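Hypothetical protein yppE (Bacillus subtilis, PDB 2IM8) is of unknown function but folds as an all-helical, four-helix protein of the bacterial DUF1798 family. Local coordinates at residues A[65-70]-A[116-120]. Residue numbers count along the deposited sequence, not the author numbering.
Sequences RRPKYV and EIARE
A glutamate carboxylate on a helix holds the backbone of an interhelical loop in this contact. Residues 65-70 lie in the loop between helix 36-64 and helix 72-91. Residues 116-120 are helical and lie near the end of helix 96-121. The nearest CA atoms are those of Pro67 and Glu116, 6.7 Å apart. Pro67 is in the polyproline II region (phi/psi -65/157). Lys68 then turns to -78/-46, so that two successive amides face the helix. Glu116, with chi1 and chi2 both m, receives both. Lys68 N donates to Glu116 OE1 at 3.2 Å, and Tyr69 N donates to Glu116 OE2 at 2.8 Å. Pro67 CB lies 3.0 Å from Glu116 OE1, and Val70 CG1 packs on Glu116 CG at 3.5 Å. Arg119 NH2 forms salt bridges to Glu116 OE1 (3.1 Å), with a hydrogen bond, and to Glu120 OE2 (3.0 Å), through charge alone. Arg65 NE stays 4.5 Å from Glu120 OE1, beyond a salt bridge. Pro67 and Val70 also touch Ile62 of helix 36-64. One carboxylate accepting two consecutive loop amides, and sharing a salt-bridge network with Arg119 and Glu120, joins the loop between the second and third helices to the last helix of this four-helix bundle.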
ATOM      1  N   ARG A  65      17.361  -3.277 -13.688  1.00 52.45           N
ATOM      2  CA  ARG A  65      17.011  -4.253 -14.715  1.00 53.79           C
ATOM      3  C   ARG A  65      15.567  -3.986 -15.098  1.00 54.37           C
ATOM      4  O   ARG A  65      14.699  -3.915 -14.231  1.00 56.16           O
ATOM      5  CB  ARG A  65      17.145  -5.681 -14.180  1.00 46.11           C
ATOM      6  CG  ARG A  65      18.577  -6.188 -14.067  1.00 47.79           C
ATOM      7  CD  ARG A  65      18.608  -7.628 -13.562  1.00 45.84           C
ATOM      8  NE  ARG A  65      18.364  -7.715 -12.124  1.00 46.58           N
ATOM      9  CZ  ARG A  65      19.297  -7.527 -11.195  1.00 45.71           C
ATOM     10  NH1 ARG A  65      20.545  -7.244 -11.548  1.00 44.44           N
ATOM     11  NH2 ARG A  65      18.980  -7.626  -9.909  1.00 46.68           N
ATOM     12  N   ARG A  66      15.305  -3.827 -16.390  1.00 56.17           N
ATOM     13  CA  ARG A  66      13.948  -3.557 -16.840  1.00 55.76           C
ATOM     14  C   ARG A  66      13.017  -4.730 -16.556  1.00 55.12           C
ATOM     15  O   ARG A  66      13.078  -5.766 -17.217  1.00 54.58           O
ATOM     16  CB  ARG A  66      13.940  -3.215 -18.330  1.00 56.92           C
ATOM     17  CG  ARG A  66      14.720  -1.951 -18.655  1.00 59.62           C
ATOM     18  CD  ARG A  66      14.298  -1.359 -19.988  1.00 61.16           C
ATOM     19  NE  ARG A  66      14.996  -0.111 -20.281  1.00 63.85           N
ATOM     20  CZ  ARG A  66      14.943   0.980 -19.521  1.00 64.18           C
ATOM     21  NH1 ARG A  66      14.222   0.985 -18.408  1.00 65.05           N
ATOM     22  NH2 ARG A  66      15.612   2.071 -19.877  1.00 64.65           N
ATOM     23  N   PRO A  67      12.142  -4.576 -15.553  1.00 32.58           N
ATOM     24  CA  PRO A  67      11.197  -5.630 -15.185  1.00 31.32           C
ATOM     25  C   PRO A  67      10.185  -5.911 -16.288  1.00 29.16           C
ATOM     26  O   PRO A  67       9.913  -5.061 -17.134  1.00 28.36           O
ATOM     27  CB  PRO A  67      10.547  -5.074 -13.925  1.00 54.86           C
ATOM     28  CG  PRO A  67      10.491  -3.619 -14.224  1.00 56.04           C
ATOM     29  CD  PRO A  67      11.880  -3.353 -14.776  1.00 56.22           C
ATOM     30  N   LYS A  68       9.624  -7.111 -16.256  1.00 36.99           N
ATOM     31  CA  LYS A  68       8.656  -7.544 -17.252  1.00 35.62           C
ATOM     32  C   LYS A  68       7.240  -6.990 -17.049  1.00 33.61           C
ATOM     33  O   LYS A  68       6.618  -6.509 -17.998  1.00 31.47           O
ATOM     34  CB  LYS A  68       8.616  -9.077 -17.257  1.00 59.53           C
ATOM     35  CG  LYS A  68       7.670  -9.717 -18.260  1.00 63.56           C
ATOM     36  CD  LYS A  68       8.184  -9.640 -19.692  1.00 66.10           C
ATOM     37  CE  LYS A  68       7.676  -8.400 -20.406  1.00 67.89           C
ATOM     38  NZ  LYS A  68       8.090  -8.384 -21.840  1.00 69.12           N
ATOM     39  N   TYR A  69       6.743  -7.029 -15.815  1.00 27.53           N
ATOM     40  CA  TYR A  69       5.378  -6.581 -15.545  1.00 26.33           C
ATOM     41  C   TYR A  69       5.127  -5.370 -14.645  1.00 26.23           C
ATOM     42  O   TYR A  69       3.986  -5.130 -14.260  1.00 28.31           O
ATOM     43  CB  TYR A  69       4.558  -7.751 -15.003  1.00 27.07           C
ATOM     44  CG  TYR A  69       4.555  -8.968 -15.896  1.00 25.48           C
ATOM     45  CD1 TYR A  69       4.342  -8.850 -17.267  1.00 25.72           C
ATOM     46  CD2 TYR A  69       4.721 -10.242 -15.362  1.00 25.73           C
ATOM     47  CE1 TYR A  69       4.290  -9.975 -18.090  1.00 26.08           C
ATOM     48  CE2 TYR A  69       4.672 -11.373 -16.171  1.00 25.68           C
ATOM     49  CZ  TYR A  69       4.456 -11.231 -17.535  1.00 26.98           C
ATOM     50  OH  TYR A  69       4.403 -12.346 -18.336  1.00 27.08           O
ATOM     51  N   VAL A  70       6.158  -4.606 -14.299  1.00 28.67           N
ATOM     52  CA  VAL A  70       5.944  -3.425 -13.460  1.00 28.07           C
ATOM     53  C   VAL A  70       6.680  -2.218 -14.029  1.00 26.74           C
ATOM     54  O   VAL A  70       7.852  -2.317 -14.388  1.00 24.85           O
ATOM     55  CB  VAL A  70       6.426  -3.655 -12.007  1.00 29.83           C
ATOM     56  CG1 VAL A  70       7.906  -3.976 -11.995  1.00 30.86           C
ATOM     57  CG2 VAL A  70       6.155  -2.418 -11.165  1.00 30.96           C
ATOM     58  N   GLU A 116       7.859  -9.695  -9.296  1.00 19.65           N
ATOM     59  CA  GLU A 116       9.125  -9.349  -9.954  1.00 23.32           C
ATOM     60  C   GLU A 116      10.308  -9.717  -9.062  1.00 24.14           C
ATOM     61  O   GLU A 116      11.278 -10.321  -9.515  1.00 24.34           O
ATOM     62  CB  GLU A 116       9.197  -7.849 -10.275  1.00 27.91           C
ATOM     63  CG  GLU A 116       8.294  -7.356 -11.408  1.00 33.56           C
ATOM     64  CD  GLU A 116       8.658  -7.920 -12.783  1.00 36.16           C
ATOM     65  OE1 GLU A 116       9.859  -7.934 -13.140  1.00 37.47           O
ATOM     66  OE2 GLU A 116       7.735  -8.333 -13.518  1.00 36.28           O
ATOM     67  N   ILE A 117      10.222  -9.347  -7.792  1.00 37.74           N
ATOM     68  CA  ILE A 117      11.285  -9.652  -6.849  1.00 39.68           C
ATOM     69  C   ILE A 117      11.579 -11.153  -6.823  1.00 41.76           C
ATOM     70  O   ILE A 117      12.717 -11.570  -7.048  1.00 41.60           O
ATOM     71  CB  ILE A 117      10.917  -9.189  -5.431  1.00 26.14           C
ATOM     72  CG1 ILE A 117      10.846  -7.659  -5.391  1.00 27.82           C
ATOM     73  CG2 ILE A 117      11.930  -9.729  -4.435  1.00 24.92           C
ATOM     74  CD1 ILE A 117      10.429  -7.087  -4.048  1.00 26.99           C
ATOM     75  N   ALA A 118      10.550 -11.956  -6.560  1.00 35.65           N
ATOM     76  CA  ALA A 118      10.698 -13.406  -6.495  1.00 38.42           C
ATOM     77  C   ALA A 118      11.241 -13.992  -7.798  1.00 41.25           C
ATOM     78  O   ALA A 118      12.075 -14.899  -7.780  1.00 41.34           O
ATOM     79  CB  ALA A 118       9.362 -14.050  -6.154  1.00 26.87           C
ATOM     80  N   ARG A 119      10.774 -13.465  -8.926  1.00 44.45           N
ATOM     81  CA  ARG A 119      11.208 -13.941 -10.235  1.00 46.12           C
ATOM     82  C   ARG A 119      12.695 -13.669 -10.485  1.00 47.10           C
ATOM     83  O   ARG A 119      13.435 -14.549 -10.935  1.00 46.23           O
ATOM     84  CB  ARG A 119      10.372 -13.271 -11.327  1.00 40.79           C
ATOM     85  CG  ARG A 119      10.617 -13.803 -12.727  1.00 42.58           C
ATOM     86  CD  ARG A 119       9.746 -13.076 -13.744  1.00 44.19           C
ATOM     87  NE  ARG A 119      10.151 -11.688 -13.931  1.00 46.05           N
ATOM     88  CZ  ARG A 119      11.323 -11.314 -14.440  1.00 47.23           C
ATOM     89  NH1 ARG A 119      12.208 -12.231 -14.811  1.00 48.84           N
ATOM     90  NH2 ARG A 119      11.612 -10.026 -14.585  1.00 46.14           N
ATOM     91  N   GLU A 120      13.126 -12.448 -10.188  1.00 34.63           N
ATOM     92  CA  GLU A 120      14.514 -12.046 -10.394  1.00 35.38           C
ATOM     93  C   GLU A 120      15.455 -12.494  -9.285  1.00 34.72           C
ATOM     94  O   GLU A 120      16.659 -12.637  -9.506  1.00 35.05           O
ATOM     95  CB  GLU A 120      14.584 -10.528 -10.559  1.00 38.15           C
ATOM     96  CG  GLU A 120      13.959 -10.052 -11.858  1.00 38.73           C
ATOM     97  CD  GLU A 120      13.263  -8.720 -11.727  1.00 38.91           C
ATOM     98  OE1 GLU A 120      13.945  -7.718 -11.426  1.00 38.36           O
ATOM     99  OE2 GLU A 120      12.029  -8.682 -11.926  1.00 38.64           O
TER